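Local coordinates for protein diaminobutyrate-pyruvate transaminase and L-2,4-diaminobutyrate decarboxylase (Vibrio parahaemolyticus, PDB 2QMA) that probably acts as a pyridoxal phosphate-dependent enzyme, this C-terminal piece being the decarboxylase domain of a longer protein that also carries an aminotransferase part, at residues Phe163-Gly167 and Val321-Lys325; Ala300-His306 and Tyr396-Leu400. All coordinates share one frame; numbering follows the deposited sequence.

Interaction 1 of 2, residues Phe163-Gly167 and Val321-Lys325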
loop_
_atom_site.group_PDB
_atom_site.type_symbol
_atom_site.label_atom_id
_atom_site.label_comp_id
_atom_site.label_asym_id
_atom_site.label_seq_id
_atom_site.Cartn_x
_atom_site.Cartn_y
_atom_site.Cartn_z
ATOM N N PHE A 163 -0.192 1.100 10.849
ATOM C CA PHE A 163 0.500 0.412 9.784
ATOM C C PHE A 163 0.401 1.222 8.516
ATOM O O PHE A 163 -0.615 1.856 8.270
ATOM C CB PHE A 163 -0.077 -0.991 9.582
ATOM C CG PHE A 163 0.612 -2.041 10.395
ATOM C CD1 PHE A 163 0.486 -2.062 11.790
ATOM C CD2 PHE A 163 1.422 -3.002 9.755
ATOM C CE1 PHE A 163 1.135 -3.069 12.545
ATOM C CE2 PHE A 163 2.058 -4.035 10.489
ATOM C CZ PHE A 163 1.929 -4.054 11.883
ATOM N N THR A 164 1.474 1.214 7.745
ATOM C CA THR A 164 1.585 1.985 6.514
ATOM C C THR A 164 2.027 1.019 5.378
ATOM O O THR A 164 2.318 -0.161 5.619
ATOM C CB THR A 164 2.675 3.080 6.637
ATOM O OG1 THR A 164 3.950 2.431 6.762
ATOM C CG2 THR A 164 2.412 4.006 7.825
ATOM N N SER A 165 2.103 1.520 4.155
ATOM C CA SER A 165 2.636 0.724 3.038
ATOM C C SER A 165 4.157 0.440 3.082
ATOM O O SER A 165 4.662 -0.385 2.306
ATOM C CB SER A 165 2.308 1.406 1.741
ATOM O OG SER A 165 3.032 2.608 1.689
ATOM N N GLY A 166 4.890 1.104 3.965
ATOM C CA GLY A 166 6.294 0.775 4.147
ATOM C C GLY A 166 7.094 2.024 4.441
ATOM O O GLY A 166 6.507 3.064 4.733
ATOM N N GLY A 167 8.420 1.895 4.354
ATOM C CA GLY A 167 9.351 2.903 4.837
ATOM C C GLY A 167 9.157 4.257 4.183
ATOM O O GLY A 167 9.381 5.277 4.838
ATOM N N VAL A 321 9.335 1.713 10.858
ATOM C CA VAL A 321 9.720 0.308 11.017
ATOM C C VAL A 321 9.228 -0.393 9.729
ATOM O O VAL A 321 8.059 -0.265 9.369
ATOM C CB VAL A 321 9.012 -0.364 12.256
ATOM C CG1 VAL A 321 9.513 -1.800 12.416
ATOM C CG2 VAL A 321 9.194 0.442 13.536
ATOM N N ASP A 322 10.137 -1.041 9.004
ATOM C CA ASP A 322 9.758 -1.806 7.812
ATOM C C ASP A 322 9.868 -3.281 8.064
ATOM O O ASP A 322 10.981 -3.792 8.101
ATOM C CB ASP A 322 10.661 -1.463 6.634
ATOM C CG ASP A 322 9.936 -0.736 5.559
ATOM O OD1 ASP A 322 8.741 -0.440 5.792
ATOM O OD2 ASP A 322 10.554 -0.439 4.502
ATOM N N PHE A 323 8.730 -3.954 8.246
ATOM C CA PHE A 323 8.724 -5.391 8.488
ATOM C C PHE A 323 9.078 -6.201 7.242
ATOM O O PHE A 323 9.539 -7.337 7.353
ATOM C CB PHE A 323 7.372 -5.830 9.015
ATOM C CG PHE A 323 6.953 -5.112 10.262
ATOM C CD1 PHE A 323 7.543 -5.422 11.476
ATOM C CD2 PHE A 323 5.983 -4.108 10.203
ATOM C CE1 PHE A 323 7.176 -4.749 12.630
ATOM C CE2 PHE A 323 5.603 -3.420 11.327
ATOM C CZ PHE A 323 6.186 -3.738 12.558
ATOM N N HIS A 324 8.866 -5.615 6.063
ATOM C CA HIS A 324 9.166 -6.315 4.849
ATOM C C HIS A 324 10.615 -6.176 4.467
ATOM O O HIS A 324 10.991 -6.500 3.356
ATOM C CB HIS A 324 8.209 -5.952 3.689
ATOM C CG HIS A 324 8.155 -4.495 3.365
ATOM N ND1 HIS A 324 9.238 -3.789 2.877
ATOM C CD2 HIS A 324 7.121 -3.625 3.388
ATOM C CE1 HIS A 324 8.877 -2.542 2.631
ATOM N NE2 HIS A 324 7.600 -2.413 2.945
ATOM N N LYS A 325 11.430 -5.678 5.390
ATOM C CA LYS A 325 12.866 -5.782 5.240
ATOM C C LYS A 325 13.375 -6.914 6.176
ATOM O O LYS A 325 13.151 -8.116 5.906
ATOM C CB LYS A 325 13.566 -4.416 5.438
ATOM C CG LYS A 325 13.335 -3.441 4.263
ATOM C CD LYS A 325 13.850 -2.044 4.564
ATOM C CE LYS A 325 14.000 -1.182 3.332
ATOM N NZ LYS A 325 12.776 -0.638 2.687
#
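Asp322, at the end of strand 318-322, reaches the glycine pair that follows strand 160-164 and opens helix 167-187. Traced outward from CB, its side chain leaves the backbone at a chi1 of -112°, away from any staggered position, and CG comes to 3.3 Å from Gly167 N. OD1 is the oxygen nearer that nitrogen, 2.8 Å from Gly167 N but at too poor an angle for a hydrogen bond, and 3.2 Å from Gly166 CA. OD2 carries a salt bridge to Lys325 NZ at 2.9 Å, met nearly along the C-O axis. The carboxylate thus lies between Lys325, which binds it, and Gly167, the first residue of the helix.

Gly166, the N-cap residue, has a positive phi. Its N donates to Thr164 OG1 at 3.2 Å, an ST turn that shapes the loop. His324 comes from the other segment, and its NE2 lies 3.6 Å from Gly166 CA, with Ser165 O at the ring edge.

On the buried side, Phe163 CE2 meets Phe323 CE2 at 3.7 Å. The ring planes are within 17° of parallel, yet the centroids lie 5.5 Å apart, so the overlap is slight and contact is made at the CE2 corners. Strand 334-338 runs between the two parent strands, bonding to Thr164 through Gly334 and to Val321 through Ala335; helices 136-152 and 377-386 cover the phenylalanines, Val380 touching both rings.

Lys325 is the predicted attachment lysine, although no cofactor is linked to it here. The glycine-bearing turn before helix 167-187, close to this lysine, is consistent with the cofactor site of a fold-type I pyridoxal phosphate enzyme, where such a turn usually lies at the phosphate.

Interaction 2 of 2, residues Ala300-His306 and Tyr396-Leu400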
loop_
_atom_site.group_PDB
_atom_site.type_symbol
_atom_site.label_atom_id
_atom_site.label_comp_id
_atom_site.label_asym_id
_atom_site.label_seq_id
_atom_site.Cartn_x
_atom_site.Cartn_y
_atom_site.Cartn_z
ATOM N N ALA A 300 14.952 -3.575 13.130
ATOM C CA ALA A 300 14.817 -4.995 13.550
ATOM C C ALA A 300 15.763 -5.387 14.685
ATOM O O ALA A 300 15.472 -6.313 15.466
ATOM C CB ALA A 300 14.975 -5.965 12.330
ATOM N N LEU A 301 16.880 -4.680 14.804
ATOM C CA LEU A 301 17.858 -5.015 15.848
ATOM C C LEU A 301 17.328 -4.811 17.279
ATOM O O LEU A 301 17.949 -5.236 18.256
ATOM C CB LEU A 301 19.123 -4.207 15.646
ATOM C CG LEU A 301 19.915 -4.492 14.383
ATOM C CD1 LEU A 301 21.224 -3.667 14.497
ATOM C CD2 LEU A 301 20.216 -6.037 14.188
ATOM N N ILE A 302 16.195 -4.119 17.400
ATOM C CA ILE A 302 15.505 -3.999 18.684
ATOM C C ILE A 302 15.266 -5.381 19.341
ATOM O O ILE A 302 15.229 -5.484 20.581
ATOM C CB ILE A 302 14.172 -3.209 18.550
ATOM C CG1 ILE A 302 13.823 -2.519 19.874
ATOM C CG2 ILE A 302 13.042 -4.108 17.959
ATOM C CD1 ILE A 302 14.679 -1.295 20.156
ATOM N N LEU A 303 15.161 -6.425 18.513
ATOM C CA LEU A 303 14.884 -7.786 19.015
ATOM C C LEU A 303 16.133 -8.630 19.272
ATOM O O LEU A 303 16.028 -9.759 19.824
ATOM C CB LEU A 303 13.995 -8.576 18.044
ATOM C CG LEU A 303 12.613 -8.015 17.723
ATOM C CD1 LEU A 303 11.869 -8.934 16.706
ATOM C CD2 LEU A 303 11.800 -7.733 19.001
ATOM N N SER A 304 17.289 -8.082 18.911
ATOM C CA SER A 304 18.546 -8.813 18.949
ATOM C C SER A 304 19.420 -8.443 20.151
ATOM O O SER A 304 19.071 -7.561 20.970
ATOM C CB SER A 304 19.364 -8.492 17.697
ATOM O OG SER A 304 20.007 -7.212 17.877
ATOM N N SER A 305 20.584 -9.081 20.204
ATOM C CA SER A 305 21.611 -8.811 21.237
ATOM C C SER A 305 22.270 -7.458 21.046
ATOM O O SER A 305 23.093 -7.041 21.877
ATOM C CB SER A 305 22.721 -9.881 21.192
ATOM O OG SER A 305 22.175 -11.084 21.684
ATOM N N HIS A 306 21.916 -6.789 19.953
ATOM C CA HIS A 306 22.565 -5.530 19.557
ATOM C C HIS A 306 21.606 -4.348 19.685
ATOM O O HIS A 306 21.860 -3.261 19.141
ATOM C CB HIS A 306 23.077 -5.643 18.130
ATOM C CG HIS A 306 24.051 -6.755 17.946
ATOM N ND1 HIS A 306 25.411 -6.587 18.110
ATOM C CD2 HIS A 306 23.863 -8.062 17.647
ATOM C CE1 HIS A 306 26.022 -7.741 17.891
ATOM N NE2 HIS A 306 25.104 -8.655 17.619
ATOM N N TYR A 396 19.301 -12.297 13.735
ATOM C CA TYR A 396 20.001 -11.027 13.481
ATOM C C TYR A 396 21.399 -11.074 14.069
ATOM O O TYR A 396 22.329 -10.597 13.425
ATOM C CB TYR A 396 19.218 -9.809 14.012
ATOM C CG TYR A 396 17.797 -9.748 13.514
ATOM C CD1 TYR A 396 17.475 -10.192 12.237
ATOM C CD2 TYR A 396 16.765 -9.264 14.330
ATOM C CE1 TYR A 396 16.145 -10.191 11.776
ATOM C CE2 TYR A 396 15.427 -9.218 13.867
ATOM C CZ TYR A 396 15.125 -9.686 12.593
ATOM O OH TYR A 396 13.811 -9.642 12.140
ATOM N N ASP A 397 21.538 -11.643 15.269
ATOM C CA ASP A 397 22.871 -11.899 15.887
ATOM C C ASP A 397 23.751 -12.669 14.884
ATOM O O ASP A 397 24.896 -12.315 14.624
ATOM C CB ASP A 397 22.726 -12.691 17.189
ATOM C CG ASP A 397 22.034 -11.882 18.301
ATOM O OD1 ASP A 397 21.850 -10.637 18.129
ATOM O OD2 ASP A 397 21.688 -12.469 19.347
ATOM N N HIS A 398 23.177 -13.725 14.324
ATOM C CA HIS A 398 23.828 -14.530 13.274
ATOM C C HIS A 398 24.284 -13.726 12.048
ATOM O O HIS A 398 25.425 -13.869 11.554
ATOM C CB HIS A 398 22.894 -15.644 12.827
ATOM C CG HIS A 398 23.389 -16.356 11.614
ATOM N ND1 HIS A 398 22.873 -16.135 10.354
ATOM C CD2 HIS A 398 24.427 -17.208 11.460
ATOM C CE1 HIS A 398 23.533 -16.875 9.481
ATOM N NE2 HIS A 398 24.482 -17.538 10.128
ATOM N N LEU A 399 23.370 -12.897 11.545
ATOM C CA LEU A 399 23.606 -12.146 10.349
ATOM C C LEU A 399 24.758 -11.192 10.586
ATOM O O LEU A 399 25.596 -11.059 9.722
ATOM C CB LEU A 399 22.350 -11.384 9.924
ATOM C CG LEU A 399 21.190 -12.164 9.290
ATOM C CD1 LEU A 399 20.003 -11.242 9.007
ATOM C CD2 LEU A 399 21.652 -12.861 8.007
ATOM N N LEU A 400 24.801 -10.541 11.759
ATOM C CA LEU A 400 25.872 -9.586 12.053
ATOM C C LEU A 400 27.203 -10.306 12.157
ATOM O O LEU A 400 28.236 -9.841 11.620
ATOM C CB LEU A 400 25.587 -8.802 13.353
ATOM C CG LEU A 400 24.793 -7.490 13.105
ATOM C CD1 LEU A 400 23.475 -7.751 12.413
ATOM C CD2 LEU A 400 24.564 -6.657 14.411
HETATM O O HOH W 1 26.301 -10.994 16.542
#
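Ser305 OG and Asp397 CG each stand beside their own backbone N (chi1 -71° and -67°), and these torsions bring hydroxyl and carboxylate together where the loop after strand 290-295, a 3-10 segment (300-303) running into an ST turn at Ser304, packs on helix 389-411, which leads toward the four-stranded antiparallel sheet. The carboxylate grips Ser305 twice: OD1 accepts from Ser305 N at 2.9 Å on its syn lone pair, with an N-H...O angle of 154°, while Ser305 OG approaches OD2 at 2.8 Å from above the carboxylate plane. Ser304 OG donates to Leu301 O and accepts from His306 N, an ST turn that encloses Ser305 and probably helps set its backbone.

Deeper in, the Tyr396 ring meets Ala300 CB with CE2 at 3.6 Å, and its OH hydrogen-bonds Leu326 O, just past the predicted cofactor lysine. Leu301 CD2 and Leu400 CD1 reach each other tip to tip. Leu400 CD2 sits over the centre of the His306 imidazole, 3.6 Å from its centroid, a CH-pi contact; at the ring edge, in plane, a water 2.8 Å from His306 NE2 donates to Asp397 O at 2.7 Å.

How the interactions relate
Interaction 1 lies near the middle of the chain, its centre about 6 Å from the chain centre; interaction 2 lies about 16 Å from it and includes the exposed Ser305. Their own centres are about 18 Å apart and their nearest atoms about 6 Å, without touching. Only interaction 1 includes strand residues of the seven-stranded mixed sheet; interaction 2 ties the connection between two of its strands, 290-295 and 318-322, to a helix. The carboxylates differ accordingly. Asp322 is paired with a lysine, and Asp397 is held by two uncharged donors of one serine, Ser305. The side chain of Ala300 lies about 7 Å from that of Lys325, which brings the second contact close to the predicted cofactor lysine of the first.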